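Local coordinates for proton-dependent oligopeptide transporter family protein (PDB 6EI3) that probably carries small peptides across the bacterial membrane, drawing on the proton gradient, and is captured here in an auto-inhibited state, at residues A425-K430 / V500-P505; T362-M367 / L492-Y497; V453-A458 / L469-F474. All blocks are in the same frame, centred on the assembly; numbering follows the deposited sequence.

How the contacts relate
Three contacts tie the last transmembrane helix, 471-495, and the tail after it to the rest of the carboxy-terminal half, and their chemistry follows their place. Contact 2 is the buried one: small apolar surfaces of helices 363-389 and 471-495 meet, and at the margin two lipids are hydrogen-bonded to Arg495 and Tyr493. Contact 1, its centre about 18 Å from that of contact 2 and on the same side of the chain's centre, is partly buried and joins two loops by one amide hydrogen bond and a proline under a guanidinium. Contact 3 shares helix 471-495 with contact 2 but lies at its other end, about 21 Å off between nearest atoms, where, partly buried, a salt bridge is the main interaction.

Contact 1 of 3, residues A425-K430 / V500-P505; sequences APPSMK and VDNYRP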
loop_
_atom_site.group_PDB
_atom_site.type_symbol
_atom_site.label_atom_id
_atom_site.label_comp_id
_atom_site.label_asym_id
_atom_site.label_seq_id
_atom_site.Cartn_x
_atom_site.Cartn_y
_atom_site.Cartn_z
ATOM N N ALA A 425 -19.035 -0.150 6.768
ATOM C CA ALA A 425 -18.890 1.137 7.443
ATOM C C ALA A 425 -19.913 2.141 6.876
ATOM O O ALA A 425 -20.401 1.920 5.763
ATOM C CB ALA A 425 -17.471 1.644 7.228
ATOM N N PRO A 426 -20.267 3.240 7.589
ATOM C CA PRO A 426 -21.238 4.200 7.016
ATOM C C PRO A 426 -20.683 4.879 5.764
ATOM O O PRO A 426 -19.504 5.247 5.779
ATOM C CB PRO A 426 -21.436 5.224 8.142
ATOM C CG PRO A 426 -20.916 4.589 9.353
ATOM C CD PRO A 426 -19.826 3.670 8.930
ATOM N N PRO A 427 -21.464 5.029 4.661
ATOM C CA PRO A 427 -20.908 5.655 3.438
ATOM C C PRO A 427 -20.336 7.065 3.633
ATOM O O PRO A 427 -19.433 7.461 2.903
ATOM C CB PRO A 427 -22.084 5.623 2.456
ATOM C CG PRO A 427 -22.914 4.481 2.927
ATOM C CD PRO A 427 -22.850 4.581 4.430
ATOM N N SER A 428 -20.807 7.787 4.654
ATOM C CA SER A 428 -20.317 9.116 5.013
ATOM C C SER A 428 -18.907 9.052 5.621
ATOM O O SER A 428 -18.212 10.073 5.650
ATOM C CB SER A 428 -21.269 9.779 5.999
ATOM O OG SER A 428 -21.347 9.011 7.188
ATOM N N MET A 429 -18.503 7.866 6.131
ATOM C CA MET A 429 -17.190 7.634 6.744
ATOM C C MET A 429 -16.199 6.917 5.803
ATOM O O MET A 429 -15.213 6.363 6.283
ATOM C CB MET A 429 -17.340 6.874 8.077
ATOM C CG MET A 429 -17.873 7.722 9.202
ATOM S SD MET A 429 -17.927 6.831 10.774
ATOM C CE MET A 429 -18.776 8.018 11.782
ATOM N N LYS A 430 -16.442 6.968 4.468
ATOM C CA LYS A 430 -15.627 6.348 3.407
ATOM C C LYS A 430 -14.168 6.823 3.390
ATOM O O LYS A 430 -13.275 6.062 2.987
ATOM C CB LYS A 430 -16.241 6.606 2.025
ATOM C CG LYS A 430 -17.292 5.604 1.579
ATOM C CD LYS A 430 -17.899 6.064 0.255
ATOM C CE LYS A 430 -19.259 5.481 -0.017
ATOM N NZ LYS A 430 -19.945 6.180 -1.133
ATOM N N VAL A 500 -23.139 -6.891 8.519
ATOM C CA VAL A 500 -24.215 -5.896 8.681
ATOM C C VAL A 500 -23.971 -4.870 7.556
ATOM O O VAL A 500 -23.199 -3.934 7.718
ATOM C CB VAL A 500 -24.342 -5.239 10.093
ATOM C CG1 VAL A 500 -25.581 -4.323 10.157
ATOM C CG2 VAL A 500 -24.438 -6.295 11.206
ATOM N N ASP A 501 -24.555 -5.131 6.388
ATOM C CA ASP A 501 -24.407 -4.308 5.188
ATOM C C ASP A 501 -25.050 -2.934 5.308
ATOM O O ASP A 501 -26.008 -2.778 6.056
ATOM C CB ASP A 501 -24.996 -5.040 3.974
ATOM C CG ASP A 501 -24.254 -4.687 2.712
ATOM O OD1 ASP A 501 -24.617 -3.672 2.076
ATOM O OD2 ASP A 501 -23.291 -5.397 2.380
ATOM N N ASN A 502 -24.530 -1.936 4.566
ATOM C CA ASN A 502 -25.149 -0.598 4.596
ATOM C C ASN A 502 -26.203 -0.427 3.478
ATOM O O ASN A 502 -26.994 0.506 3.517
ATOM C CB ASN A 502 -24.092 0.507 4.556
ATOM C CG ASN A 502 -23.127 0.444 3.418
ATOM O OD1 ASN A 502 -23.387 -0.104 2.337
ATOM N ND2 ASN A 502 -21.991 1.060 3.638
ATOM N N TYR A 503 -26.207 -1.347 2.496
ATOM C CA TYR A 503 -27.133 -1.424 1.357
ATOM C C TYR A 503 -27.064 -0.190 0.445
ATOM O O TYR A 503 -28.064 0.217 -0.136
ATOM C CB TYR A 503 -28.569 -1.752 1.820
ATOM C CG TYR A 503 -28.630 -3.105 2.492
ATOM C CD1 TYR A 503 -28.348 -4.271 1.779
ATOM C CD2 TYR A 503 -28.860 -3.217 3.861
ATOM C CE1 TYR A 503 -28.344 -5.516 2.403
ATOM C CE2 TYR A 503 -28.861 -4.457 4.496
ATOM C CZ TYR A 503 -28.606 -5.604 3.760
ATOM O OH TYR A 503 -28.573 -6.827 4.373
ATOM N N ARG A 504 -25.842 0.355 0.271
ATOM C CA ARG A 504 -25.579 1.510 -0.587
ATOM C C ARG A 504 -24.632 1.079 -1.714
ATOM O O ARG A 504 -23.470 0.761 -1.435
ATOM C CB ARG A 504 -24.990 2.679 0.229
ATOM C CG ARG A 504 -25.995 3.313 1.190
ATOM C CD ARG A 504 -26.579 4.608 0.662
ATOM N NE ARG A 504 -26.537 5.653 1.685
ATOM C CZ ARG A 504 -25.704 6.688 1.671
ATOM N NH1 ARG A 504 -24.848 6.848 0.669
ATOM N NH2 ARG A 504 -25.729 7.579 2.651
ATOM N N PRO A 505 -25.110 1.030 -2.987
ATOM C CA PRO A 505 -24.228 0.590 -4.094
ATOM C C PRO A 505 -23.001 1.468 -4.304
ATOM O O PRO A 505 -23.086 2.691 -4.160
ATOM C CB PRO A 505 -25.152 0.596 -5.318
ATOM C CG PRO A 505 -26.253 1.526 -4.960
ATOM C CD PRO A 505 -26.457 1.371 -3.483
#
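Asn502 reaches from the carboxy-terminal tail to the carbonyl of Ala425, the first residue beyond helix 400-424, and its ND2 donates to Ala425 O at 2.8 Å. The oxygen lies close to the amide plane of Asn502, and the donor sits nearly on the extension of the C=O bond (165°), although the N-H...O angle is bent to 142°; ND2 has a second, weak bond to Tyr422 O. Here the packing is close: Pro427 CG lies 3.6 Å from the same ND2, with the proline ring flanking the amide. The chain of Arg504, bent at chi2 (-101°) and chi3, lays one guanidinium face over that ring, with Pro427 CG 3.7 Å above the centre of the group. The other end of the amide serves the tail itself. Asn502 OD1 accepts from Arg504 N, 3.2 Å away, closing an Asx turn, one of two in succession, since Asp501 OD1 likewise takes the N-H of Tyr503. These turns give shape to a tail that has no regular secondary structure, as it folds back over the loop between helices 400-424 and 430-456. Toward solvent the contact thins. Lys430 is also exposed here, its NZ 5.3 Å from Arg504 NH1, two like charges near each other.

Contact 2 of 3, residues T362-M367 / L492-Y497; sequences TSLRRM and LYARRY. With 78M ((2S)-2,3-dihydroxypropyl(7Z)-pentadec-7-enoate), chain J; 78M ((2S)-2,3-dihydroxypropyl(7Z)-pentadec-7-enoate), chain O.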
loop_
_atom_site.group_PDB
_atom_site.type_symbol
_atom_site.label_atom_id
_atom_site.label_comp_id
_atom_site.label_asym_id
_atom_site.label_seq_id
_atom_site.Cartn_x
_atom_site.Cartn_y
_atom_site.Cartn_z
ATOM N N THR A 362 -17.821 -15.727 -0.263
ATOM C CA THR A 362 -18.097 -14.502 0.512
ATOM C C THR A 362 -16.857 -13.632 0.560
ATOM O O THR A 362 -15.749 -14.125 0.353
ATOM C CB THR A 362 -18.564 -14.815 1.955
ATOM O OG1 THR A 362 -17.478 -15.391 2.681
ATOM C CG2 THR A 362 -19.834 -15.701 2.023
ATOM N N SER A 363 -17.037 -12.345 0.843
ATOM C CA SER A 363 -15.922 -11.411 0.897
ATOM C C SER A 363 -14.843 -11.830 1.943
ATOM O O SER A 363 -13.660 -11.784 1.640
ATOM C CB SER A 363 -16.431 -9.985 1.100
ATOM O OG SER A 363 -17.034 -9.872 2.373
ATOM N N LEU A 364 -15.259 -12.364 3.097
ATOM C CA LEU A 364 -14.317 -12.802 4.134
ATOM C C LEU A 364 -13.611 -14.120 3.781
ATOM O O LEU A 364 -12.444 -14.288 4.144
ATOM C CB LEU A 364 -14.987 -12.850 5.516
ATOM C CG LEU A 364 -15.284 -11.477 6.154
ATOM C CD1 LEU A 364 -16.068 -11.636 7.432
ATOM C CD2 LEU A 364 -13.990 -10.631 6.375
ATOM N N ARG A 365 -14.279 -15.003 3.008
ATOM C CA ARG A 365 -13.685 -16.252 2.512
ATOM C C ARG A 365 -12.647 -15.932 1.455
ATOM O O ARG A 365 -11.589 -16.555 1.434
ATOM C CB ARG A 365 -14.743 -17.206 1.923
ATOM C CG ARG A 365 -15.305 -18.184 2.948
ATOM C CD ARG A 365 -16.518 -18.902 2.394
ATOM N NE ARG A 365 -16.929 -20.013 3.254
ATOM C CZ ARG A 365 -17.948 -20.822 2.993
ATOM N NH1 ARG A 365 -18.659 -20.668 1.882
ATOM N NH2 ARG A 365 -18.255 -21.799 3.830
ATOM N N ARG A 366 -12.947 -14.961 0.580
ATOM C CA ARG A 366 -12.018 -14.512 -0.462
ATOM C C ARG A 366 -10.769 -13.943 0.211
ATOM O O ARG A 366 -9.659 -14.295 -0.165
ATOM C CB ARG A 366 -12.657 -13.423 -1.337
ATOM C CG ARG A 366 -13.752 -13.917 -2.290
ATOM C CD ARG A 366 -14.320 -12.739 -3.087
ATOM N NE ARG A 366 -15.647 -13.042 -3.601
ATOM C CZ ARG A 366 -16.329 -12.264 -4.437
ATOM N NH1 ARG A 366 -15.811 -11.119 -4.861
ATOM N NH2 ARG A 366 -17.532 -12.631 -4.865
ATOM N N MET A 367 -10.957 -13.098 1.239
ATOM C CA MET A 367 -9.845 -12.465 1.928
ATOM C C MET A 367 -8.934 -13.471 2.643
ATOM O O MET A 367 -7.722 -13.410 2.445
ATOM C CB MET A 367 -10.338 -11.366 2.855
ATOM C CG MET A 367 -10.869 -10.143 2.091
ATOM S SD MET A 367 -11.592 -8.928 3.208
ATOM C CE MET A 367 -10.087 -8.107 3.792
ATOM N N LEU A 492 -10.079 -16.992 11.832
ATOM C CA LEU A 492 -10.704 -17.187 13.145
ATOM C C LEU A 492 -11.493 -15.943 13.542
ATOM O O LEU A 492 -12.581 -16.065 14.095
ATOM C CB LEU A 492 -9.669 -17.581 14.216
ATOM C CG LEU A 492 -8.994 -18.964 14.035
ATOM C CD1 LEU A 492 -7.699 -19.048 14.836
ATOM C CD2 LEU A 492 -9.926 -20.103 14.441
ATOM N N TYR A 493 -10.971 -14.752 13.200
ATOM C CA TYR A 493 -11.659 -13.484 13.449
ATOM C C TYR A 493 -12.916 -13.384 12.539
ATOM O O TYR A 493 -13.996 -13.054 13.025
ATOM C CB TYR A 493 -10.721 -12.274 13.234
ATOM C CG TYR A 493 -11.398 -10.965 13.579
ATOM C CD1 TYR A 493 -11.518 -10.545 14.904
ATOM C CD2 TYR A 493 -12.024 -10.201 12.595
ATOM C CE1 TYR A 493 -12.198 -9.370 15.232
ATOM C CE2 TYR A 493 -12.710 -9.031 12.912
ATOM C CZ TYR A 493 -12.771 -8.605 14.227
ATOM O OH TYR A 493 -13.441 -7.443 14.517
ATOM N N ALA A 494 -12.751 -13.705 11.239
ATOM C CA ALA A 494 -13.798 -13.714 10.211
ATOM C C ALA A 494 -14.950 -14.633 10.601
ATOM O O ALA A 494 -16.109 -14.264 10.412
ATOM C CB ALA A 494 -13.216 -14.134 8.864
ATOM N N ARG A 495 -14.635 -15.795 11.214
ATOM C CA ARG A 495 -15.624 -16.763 11.679
ATOM C C ARG A 495 -16.676 -16.130 12.617
ATOM O O ARG A 495 -17.854 -16.444 12.503
ATOM C CB ARG A 495 -14.924 -17.973 12.343
ATOM C CG ARG A 495 -15.836 -18.984 13.052
ATOM C CD ARG A 495 -16.690 -19.804 12.090
ATOM N NE ARG A 495 -17.531 -20.783 12.785
ATOM C CZ ARG A 495 -18.305 -21.675 12.171
ATOM N NH1 ARG A 495 -18.354 -21.723 10.846
ATOM N NH2 ARG A 495 -19.032 -22.529 12.879
ATOM N N ARG A 496 -16.247 -15.238 13.515
ATOM C CA ARG A 496 -17.126 -14.590 14.486
ATOM C C ARG A 496 -17.655 -13.237 14.012
ATOM O O ARG A 496 -18.444 -12.607 14.716
ATOM C CB ARG A 496 -16.422 -14.478 15.853
ATOM C CG ARG A 496 -16.198 -15.839 16.523
ATOM C CD ARG A 496 -15.238 -15.769 17.696
ATOM N NE ARG A 496 -14.703 -17.091 18.034
ATOM C CZ ARG A 496 -15.252 -17.932 18.907
ATOM N NH1 ARG A 496 -16.363 -17.598 19.555
ATOM N NH2 ARG A 496 -14.694 -19.113 19.141
ATOM N N TYR A 497 -17.237 -12.793 12.814
ATOM C CA TYR A 497 -17.698 -11.520 12.283
ATOM C C TYR A 497 -19.152 -11.600 11.803
ATOM O O TYR A 497 -19.498 -12.495 11.053
ATOM C CB TYR A 497 -16.776 -10.992 11.176
ATOM C CG TYR A 497 -17.162 -9.598 10.734
ATOM C CD1 TYR A 497 -16.747 -8.480 11.450
ATOM C CD2 TYR A 497 -17.981 -9.398 9.621
ATOM C CE1 TYR A 497 -17.110 -7.196 11.053
ATOM C CE2 TYR A 497 -18.364 -8.119 9.229
ATOM C CZ TYR A 497 -17.938 -7.023 9.957
ATOM O OH TYR A 497 -18.322 -5.765 9.591
HETATM O O21 78M J . -20.480 -18.173 8.189
HETATM C C20 78M J . -19.381 -17.282 8.307
HETATM C C18 78M J . -18.071 -18.000 8.082
HETATM O O19 78M J . -17.953 -19.090 9.003
HETATM C C17 78M J . -16.881 -17.078 8.205
HETATM O O2 78M J . -15.702 -17.880 7.954
HETATM C C1 78M J . -14.750 -17.364 7.166
HETATM O O1 78M J . -14.856 -16.319 6.579
HETATM C C2 78M J . -13.539 -18.253 7.120
HETATM C C3 78M J . -12.921 -18.355 5.734
HETATM C C4 78M J . -12.073 -19.593 5.528
HETATM C C5 78M J . -11.771 -19.847 4.064
HETATM C C6 78M J . -10.765 -20.967 3.809
HETATM C C7 78M J . -10.658 -21.285 2.344
HETATM C C8 78M J . -9.643 -21.850 1.694
HETATM C C9 78M J . -8.326 -22.320 2.253
HETATM C C10 78M J . -7.166 -21.368 1.943
HETATM C C11 78M J . -6.552 -21.501 0.543
HETATM C C12 78M J . -5.550 -22.640 0.348
HETATM C C13 78M J . -4.275 -22.533 1.178
HETATM C C15 78M J . -2.353 -23.760 2.252
HETATM C C14 78M J . -3.405 -23.773 1.168
HETATM O O21 78M O . -13.930 -7.288 17.192
HETATM C C20 78M O . -13.695 -5.910 17.431
HETATM C C18 78M O . -12.372 -5.691 18.125
HETATM O O19 78M O . -12.344 -6.402 19.365
HETATM C C17 78M O . -12.082 -4.231 18.368
HETATM O O2 78M O . -10.656 -4.142 18.596
HETATM C C1 78M O . -10.082 -2.934 18.536
HETATM O O1 78M O . -10.693 -1.898 18.466
HETATM C C2 78M O . -8.585 -3.042 18.553
HETATM C C3 78M O . -7.931 -2.504 17.287
HETATM C C4 78M O . -6.762 -3.357 16.813
HETATM C C5 78M O . -5.408 -2.667 16.855
HETATM C C6 78M O . -5.130 -1.720 15.681
HETATM C C7 78M O . -4.183 -2.312 14.687
HETATM C C8 78M O . -2.937 -1.934 14.457
HETATM C C9 78M O . -1.999 -2.546 13.456
HETATM C C10 78M O . -1.217 -3.713 14.067
HETATM C C11 78M O . -1.170 -4.964 13.207
HETATM C C12 78M O . -1.092 -6.250 14.021
HETATM C C13 78M O . -1.211 -7.543 13.225
HETATM C C15 78M O . -0.010 -9.397 12.025
HETATM C C14 78M O . 0.064 -7.982 12.528
#
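Leu364 and Ala494 bring their helices together at a CA-CA separation of 6.2 Å, Leu364 in the first turn of helix 363-389 and Ala494 in the last turn of helix 471-495. This is helix-helix packing in the carboxy-terminal half of a major facilitator superfamily transporter, and the alanine's small side chain suits so close an approach. Thr362 caps the first helix, its OG1 accepting from Arg365 N. Across the interface the two CB atoms, Leu364 CB and Ala494 CB, stand 4.0 Å apart. The leucine then extends past the alanine: with CG anti to its own carbonyl carbon (chi1 -72°), CD1 reaches the ring of Tyr497, 3.7 Å from CD2, and the two side chains cross at about a right angle. Phe420 of helix 400-424 meets the same tyrosine ring edge-to-face, while the hydroxyl of Tyr497 is bonded to Gln424.

Beside this apolar seam lies a monoacylglycerol, whose ester carbonyl oxygen O1 is 3.6 Å from both Leu364 CB and Ala494 CB. Arg365 sets CG against C3 of the acyl chain of that lipid. From the other helix Arg495, bent at chi2 (70°), turns NH1 to the glycerol hydroxyl O19 in a hydrogen bond of 3.2 Å, bent to 143° at the hydrogen. A second monoacylglycerol is hydrogen-bonded to Tyr493: O21 of the lipid lies at the ring edge, in plane, 2.7 Å from Tyr493 OH.

Contact 3 of 3, residues V453-A458 / L469-F474; sequences VAVRNA and LSEAAF
Arg456 and Glu471 form a salt bridge between the end of helix 430-456 and the start of helix 471-495, which helix 458-467 connects. Its stronger limb runs from Arg456 NH2 to Glu471 OE1, at 2.8 Å, and uses the syn lone pair of that oxygen, which lies 28° out of the guanidinium plane. The second, from Arg456 NH1 to Glu471 OE2, is weak at 3.3 Å. Both carboxylate oxygens have a donor; the guanidinium and carboxylate planes are 39° apart, consistent with one short and one weak limb. Arg456 leaves its helix facing away from the partner and curls back through bends at chi2 (48°) and chi3, whereas Glu471 runs extended beyond CG. Beside the bridge Val455 sets CG2 3.8 Å from Glu471 OE1. At the N-terminus of helix 471-495 Ser470 is the N-cap: its OG accepts from Ala473 N and is bonded to Asp389. The carbonyls of Val455 and Asn457 share the hydroxyl of Thr461. From helix 40-60, Pro41 touches Glu471, while Glu42 and Ala45 touch Arg456. Glu471 sits in a first helical turn and Arg456 at a helix C-terminus, so each charge probably interacts favourably with its own helix dipole as well as with the other.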
loop_
_atom_site.group_PDB
_atom_site.type_symbol
_atom_site.label_atom_id
_atom_site.label_comp_id
_atom_site.label_asym_id
_atom_site.label_seq_id
_atom_site.Cartn_x
_atom_site.Cartn_y
_atom_site.Cartn_z
ATOM N N VAL A 453 16.076 -6.004 10.044
ATOM C CA VAL A 453 16.811 -5.691 11.272
ATOM C C VAL A 453 17.056 -7.002 12.027
ATOM O O VAL A 453 18.190 -7.265 12.430
ATOM C CB VAL A 453 16.059 -4.639 12.139
ATOM C CG1 VAL A 453 16.683 -4.514 13.529
ATOM C CG2 VAL A 453 16.025 -3.280 11.442
ATOM N N ALA A 454 15.998 -7.830 12.172
ATOM C CA ALA A 454 16.039 -9.118 12.859
ATOM C C ALA A 454 17.118 -10.057 12.308
ATOM O O ALA A 454 17.855 -10.622 13.104
ATOM C CB ALA A 454 14.675 -9.789 12.825
ATOM N N VAL A 455 17.241 -10.189 10.964
ATOM C CA VAL A 455 18.261 -11.057 10.340
ATOM C C VAL A 455 19.689 -10.506 10.493
ATOM O O VAL A 455 20.639 -11.288 10.501
ATOM C CB VAL A 455 17.966 -11.437 8.863
ATOM C CG1 VAL A 455 16.734 -12.324 8.757
ATOM C CG2 VAL A 455 17.846 -10.206 7.967
ATOM N N ARG A 456 19.840 -9.173 10.620
ATOM C CA ARG A 456 21.146 -8.516 10.755
ATOM C C ARG A 456 21.801 -8.786 12.109
ATOM O O ARG A 456 23.006 -8.564 12.269
ATOM C CB ARG A 456 21.046 -7.009 10.442
ATOM C CG ARG A 456 22.345 -6.354 9.924
ATOM C CD ARG A 456 23.070 -7.108 8.804
ATOM N NE ARG A 456 22.223 -7.327 7.629
ATOM C CZ ARG A 456 22.215 -8.442 6.903
ATOM N NH1 ARG A 456 23.016 -9.453 7.214
ATOM N NH2 ARG A 456 21.413 -8.550 5.855
ATOM N N ASN A 457 21.018 -9.307 13.064
ATOM C CA ASN A 457 21.475 -9.680 14.394
ATOM C C ASN A 457 22.372 -10.919 14.269
ATOM O O ASN A 457 21.964 -11.907 13.647
ATOM C CB ASN A 457 20.271 -9.956 15.295
ATOM C CG ASN A 457 20.613 -10.179 16.742
ATOM O OD1 ASN A 457 20.511 -11.295 17.260
ATOM N ND2 ASN A 457 20.983 -9.110 17.436
ATOM N N ALA A 458 23.607 -10.839 14.827
ATOM C CA ALA A 458 24.632 -11.897 14.807
ATOM C C ALA A 458 24.136 -13.253 15.320
ATOM O O ALA A 458 24.572 -14.283 14.800
ATOM C CB ALA A 458 25.864 -11.459 15.583
ATOM N N LEU A 469 19.933 -23.156 4.869
ATOM C CA LEU A 469 19.377 -22.197 3.912
ATOM C C LEU A 469 20.179 -20.896 3.877
ATOM O O LEU A 469 20.700 -20.460 4.905
ATOM C CB LEU A 469 17.913 -21.856 4.277
ATOM C CG LEU A 469 16.925 -22.998 4.570
ATOM C CD1 LEU A 469 15.709 -22.473 5.308
ATOM C CD2 LEU A 469 16.502 -23.718 3.298
ATOM N N SER A 470 20.194 -20.223 2.706
ATOM C CA SER A 470 20.803 -18.905 2.558
ATOM C C SER A 470 19.875 -17.917 3.299
ATOM O O SER A 470 18.756 -18.292 3.657
ATOM C CB SER A 470 20.902 -18.522 1.084
ATOM O OG SER A 470 19.628 -18.292 0.495
ATOM N N GLU A 471 20.341 -16.677 3.535
ATOM C CA GLU A 471 19.567 -15.619 4.188
ATOM C C GLU A 471 18.290 -15.318 3.373
ATOM O O GLU A 471 17.201 -15.234 3.946
ATOM C CB GLU A 471 20.435 -14.364 4.364
ATOM C CG GLU A 471 19.918 -13.394 5.407
ATOM C CD GLU A 471 20.835 -12.214 5.660
ATOM O OE1 GLU A 471 20.455 -11.083 5.290
ATOM O OE2 GLU A 471 21.928 -12.415 6.235
ATOM N N ALA A 472 18.420 -15.210 2.038
ATOM C CA ALA A 472 17.286 -14.978 1.141
ATOM C C ALA A 472 16.242 -16.114 1.285
ATOM O O ALA A 472 15.087 -15.813 1.544
ATOM C CB ALA A 472 17.760 -14.859 -0.300
ATOM N N ALA A 473 16.671 -17.401 1.205
ATOM C CA ALA A 473 15.800 -18.581 1.314
ATOM C C ALA A 473 15.116 -18.662 2.675
ATOM O O ALA A 473 13.921 -18.948 2.731
ATOM C CB ALA A 473 16.579 -19.865 1.019
ATOM N N PHE A 474 15.855 -18.360 3.767
ATOM C CA PHE A 474 15.291 -18.336 5.118
ATOM C C PHE A 474 14.153 -17.289 5.196
ATOM O O PHE A 474 13.078 -17.599 5.692
ATOM C CB PHE A 474 16.381 -18.012 6.152
ATOM C CG PHE A 474 15.879 -17.958 7.577
ATOM C CD1 PHE A 474 15.820 -19.108 8.355
ATOM C CD2 PHE A 474 15.448 -16.756 8.138
ATOM C CE1 PHE A 474 15.342 -19.058 9.667
ATOM C CE2 PHE A 474 14.969 -16.708 9.448
ATOM C CZ PHE A 474 14.912 -17.861 10.201
#